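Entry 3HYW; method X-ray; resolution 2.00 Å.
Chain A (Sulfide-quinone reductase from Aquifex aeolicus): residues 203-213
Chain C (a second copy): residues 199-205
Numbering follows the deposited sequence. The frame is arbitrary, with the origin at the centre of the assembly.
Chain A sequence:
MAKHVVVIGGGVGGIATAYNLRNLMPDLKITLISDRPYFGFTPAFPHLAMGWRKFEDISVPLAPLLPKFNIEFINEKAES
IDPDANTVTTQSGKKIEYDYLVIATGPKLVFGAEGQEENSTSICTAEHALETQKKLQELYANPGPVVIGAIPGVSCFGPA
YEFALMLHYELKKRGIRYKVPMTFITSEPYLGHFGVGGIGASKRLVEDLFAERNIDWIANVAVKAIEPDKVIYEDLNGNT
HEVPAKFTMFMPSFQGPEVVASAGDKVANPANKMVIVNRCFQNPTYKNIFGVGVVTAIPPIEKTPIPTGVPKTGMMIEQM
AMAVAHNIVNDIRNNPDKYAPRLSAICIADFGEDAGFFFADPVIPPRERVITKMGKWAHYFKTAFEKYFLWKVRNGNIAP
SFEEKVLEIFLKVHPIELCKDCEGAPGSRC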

# COMPACT_ATOMS: atom_id res chain seq x y z
N LYS A 203 -1.63 8.95 -3.10
CA LYS A 203 -1.43 8.64 -1.69
C LYS A 203 -0.32 7.60 -1.54
O LYS A 203 0.65 7.81 -0.80
N ARG A 204 -0.47 6.49 -2.26
CA ARG A 204 0.51 5.40 -2.30
C ARG A 204 1.88 5.90 -2.77
O ARG A 204 2.91 5.51 -2.20
N LEU A 205 1.88 6.77 -3.78
CA LEU A 205 3.10 7.37 -4.33
C LEU A 205 3.85 8.25 -3.32
O LEU A 205 5.06 8.12 -3.16
N VAL A 206 3.13 9.16 -2.67
CA VAL A 206 3.74 10.10 -1.72
C VAL A 206 4.18 9.37 -0.45
O VAL A 206 5.23 9.68 0.11
N GLU A 207 3.37 8.42 0.01
CA GLU A 207 3.72 7.58 1.16
C GLU A 207 5.04 6.85 0.93
O GLU A 207 5.93 6.89 1.79
N ASP A 208 5.18 6.20 -0.22
CA ASP A 208 6.39 5.44 -0.56
C ASP A 208 7.59 6.37 -0.67
O ASP A 208 8.70 6.02 -0.29
N LEU A 209 7.34 7.56 -1.21
CA LEU A 209 8.35 8.58 -1.41
C LEU A 209 8.87 9.14 -0.09
O LEU A 209 10.07 9.32 0.08
N PHE A 210 7.96 9.45 0.83
CA PHE A 210 8.33 9.91 2.17
C PHE A 210 9.10 8.82 2.92
O PHE A 210 10.09 9.11 3.59
N ALA A 211 8.65 7.57 2.78
CA ALA A 211 9.33 6.42 3.37
C ALA A 211 10.74 6.23 2.81
O ALA A 211 11.69 6.02 3.57
N GLU A 212 10.88 6.30 1.49
CA GLU A 212 12.19 6.14 0.83
C GLU A 212 13.19 7.23 1.23
O GLU A 212 14.39 7.00 1.23
N ARG A 213 12.68 8.41 1.59
CA ARG A 213 13.53 9.55 1.92
C ARG A 213 13.50 9.91 3.41
O ARG A 213 13.99 10.97 3.80
N ILE C 199 13.03 0.60 6.87
CA ILE C 199 14.14 1.00 6.02
C ILE C 199 13.55 1.25 4.65
O ILE C 199 13.11 0.32 3.99
N GLY C 200 13.52 2.52 4.25
CA GLY C 200 12.80 2.92 3.05
C GLY C 200 11.38 2.39 3.09
O GLY C 200 10.73 2.41 4.14
N ALA C 201 10.92 1.89 1.94
CA ALA C 201 9.59 1.29 1.83
C ALA C 201 9.57 -0.20 2.21
O ALA C 201 8.89 -1.01 1.57
N SER C 202 10.29 -0.56 3.27
CA SER C 202 10.35 -1.96 3.72
C SER C 202 8.99 -2.51 4.16
O SER C 202 8.74 -3.71 4.02
N LYS C 203 8.12 -1.65 4.69
CA LYS C 203 6.78 -2.08 5.12
C LYS C 203 5.96 -2.56 3.92
O LYS C 203 5.40 -3.66 3.95
N ARG C 204 5.91 -1.75 2.87
CA ARG C 204 5.24 -2.11 1.62
C ARG C 204 5.88 -3.36 0.99
O ARG C 204 5.17 -4.25 0.54
N LEU C 205 7.21 -3.41 0.97
CA LEU C 205 7.97 -4.56 0.46
C LEU C 205 7.60 -5.88 1.16
O LEU C 205 7.31 -6.88 0.50

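The contact between the two stretches buries 350 Å² in all, and C:Arg204 alone accounts for 108 Å² of it, more than twice the share of any other residue. Its CA-to-CB bond points toward chain A, chi1 is t (-172°), and chi2 (143°) and chi3 (-97°) both lie between wells, so the side chain reaches the helix of chain A with its first torsion staggered and the next two between wells. There NH1 of C:Arg204 donates a hydrogen bond to OD1 of A:Asp208; the 2.6 Å separation and the N-H...acceptor angle of 161° identify a short, nearly straight bond, and the opposite charges make it a salt bridge as well. A second, long salt bridge links the same NH1 of C:Arg204 to OE1 of A:Glu207 at 3.7 Å. Both carboxylate oxygens lie at the edge of the guanidinium, near its plane, where its N-H groups point.

The two acids approach differently. A:Glu207 directs CB toward chain C, with chi1 m (-83°) and chi2 t (176°). A:Asp208 starts sideways, but with chi1 m (-76°) its carboxylate comes nearer.

Over one face of the C:Arg204 guanidinium sits A:Arg204, its NE 3.1 Å from NH2 of C:Arg204. Distance alone would suggest a hydrogen bond, but both atoms are donors, so the pair is a close approach of like charges. The nearby acids can offset some of this repulsion, and NH1 and NH2 of A:Arg204 are hydrogen-bonded elsewhere in the structure.

At the other end of the contact, C:Gly200 and C:Ala201 each have 44 Å² covered. C:Gly200 has a positive phi (51°), which by itself favours glycine, within a type II' turn from C:Ile199 to C:Ser202. Its CA lies 4.0 Å from CA of A:Glu212, the closest CA pair between the stretches. The CA of C:Gly200 also makes a CA-H...O contact with O of A:Ala211, at 3.3 Å and an angle of 150° at the hydrogen. Water 1 adds a bridge: it accepts from N of C:Gly200 (2.9 Å to the water O) and donates a weak bond to O of A:Ala211 (3.4 Å from the water O).

A:Ala211 points its CB toward chain C, 4.2 Å from CA of C:Ala201. The CB of C:Ala201 in turn lies 4.0 Å from OE2 of A:Glu212, whose chi1 is m (-78°). These are van der Waals contacts, and they complement the charged cluster around C:Arg204.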

# COMPACT_ATOMS: atom_id res chain seq x y z
CB LYS A 203 -2.73 8.14 -1.06
CG LYS A 203 -2.60 7.59 0.36
CD LYS A 203 -3.86 6.87 0.77
CE LYS A 203 -3.78 6.35 2.19
NZ LYS A 203 -4.71 5.21 2.40
CB ARG A 204 -0.02 4.29 -3.22
CG ARG A 204 0.60 2.91 -3.05
CD ARG A 204 -0.39 1.82 -3.50
NE ARG A 204 -1.09 1.24 -2.35
CZ ARG A 204 -2.33 0.73 -2.37
NH1 ARG A 204 -3.05 0.74 -3.48
NH2 ARG A 204 -2.85 0.22 -1.26
CB LEU A 205 2.76 8.20 -5.58
CG LEU A 205 3.87 8.86 -6.42
CD1 LEU A 205 3.45 8.95 -7.89
CD2 LEU A 205 4.28 10.25 -5.91
CB VAL A 206 2.82 11.30 -1.38
CG1 VAL A 206 3.46 12.19 -0.32
CG2 VAL A 206 2.52 12.11 -2.62
CB GLU A 207 2.62 6.57 1.47
CG GLU A 207 1.48 7.11 2.31
CD GLU A 207 0.37 6.09 2.51
OE1 GLU A 207 0.44 4.99 1.92
OE2 GLU A 207 -0.58 6.40 3.26
CB ASP A 208 6.23 4.67 -1.87
CG ASP A 208 5.38 3.44 -1.73
OD1 ASP A 208 4.81 3.20 -0.63
OD2 ASP A 208 5.27 2.69 -2.72
CB LEU A 209 7.77 9.70 -2.28
CG LEU A 209 8.65 10.84 -2.75
CD1 LEU A 209 9.62 10.37 -3.83
CD2 LEU A 209 7.77 11.96 -3.26
CB PHE A 210 7.09 10.36 2.97
CG PHE A 210 6.68 11.80 2.71
CD1 PHE A 210 7.18 12.51 1.62
CD2 PHE A 210 5.77 12.43 3.56
CE1 PHE A 210 6.80 13.83 1.39
CE2 PHE A 210 5.37 13.75 3.33
CZ PHE A 210 5.89 14.45 2.24
CB ALA A 211 8.50 5.15 3.20
CB GLU A 212 12.04 6.10 -0.69
CG GLU A 212 11.55 4.76 -1.25
CD GLU A 212 10.57 4.90 -2.41
OE1 GLU A 212 10.54 5.98 -3.07
OE2 GLU A 212 9.81 3.94 -2.67
CB ARG A 213 13.15 10.76 1.08
CG ARG A 213 13.57 10.64 -0.37
CD ARG A 213 12.55 11.35 -1.25
NE ARG A 213 12.92 11.40 -2.67
CZ ARG A 213 13.04 10.34 -3.48
NH1 ARG A 213 12.85 9.10 -3.02
NH2 ARG A 213 13.36 10.53 -4.75
CB ILE C 199 15.25 -0.07 5.95
CG1 ILE C 199 15.89 -0.28 7.33
CG2 ILE C 199 16.32 0.35 4.90
CD1 ILE C 199 16.52 -1.66 7.53
CB ALA C 201 9.02 1.51 0.42
CB SER C 202 11.41 -2.17 4.81
OG SER C 202 11.16 -1.37 5.95
CB LYS C 203 6.07 -0.96 5.88
CG LYS C 203 4.60 -1.20 6.19
CD LYS C 203 3.96 0.12 6.60
CE LYS C 203 2.46 0.10 6.45
NZ LYS C 203 1.83 -0.61 7.59
CB ARG C 204 5.26 -0.92 0.66
CG ARG C 204 4.44 -1.09 -0.62
CD ARG C 204 3.77 0.23 -1.00
NE ARG C 204 2.39 0.30 -0.53
CZ ARG C 204 1.78 1.40 -0.06
NH1 ARG C 204 2.43 2.55 0.04
NH2 ARG C 204 0.51 1.33 0.31
CB LEU C 205 9.48 -4.30 0.59
CG LEU C 205 10.55 -5.25 0.01
CD1 LEU C 205 11.92 -4.58 0.01
CD2 LEU C 205 10.64 -6.60 0.73
O HOH W 1 14.22 5.01 5.64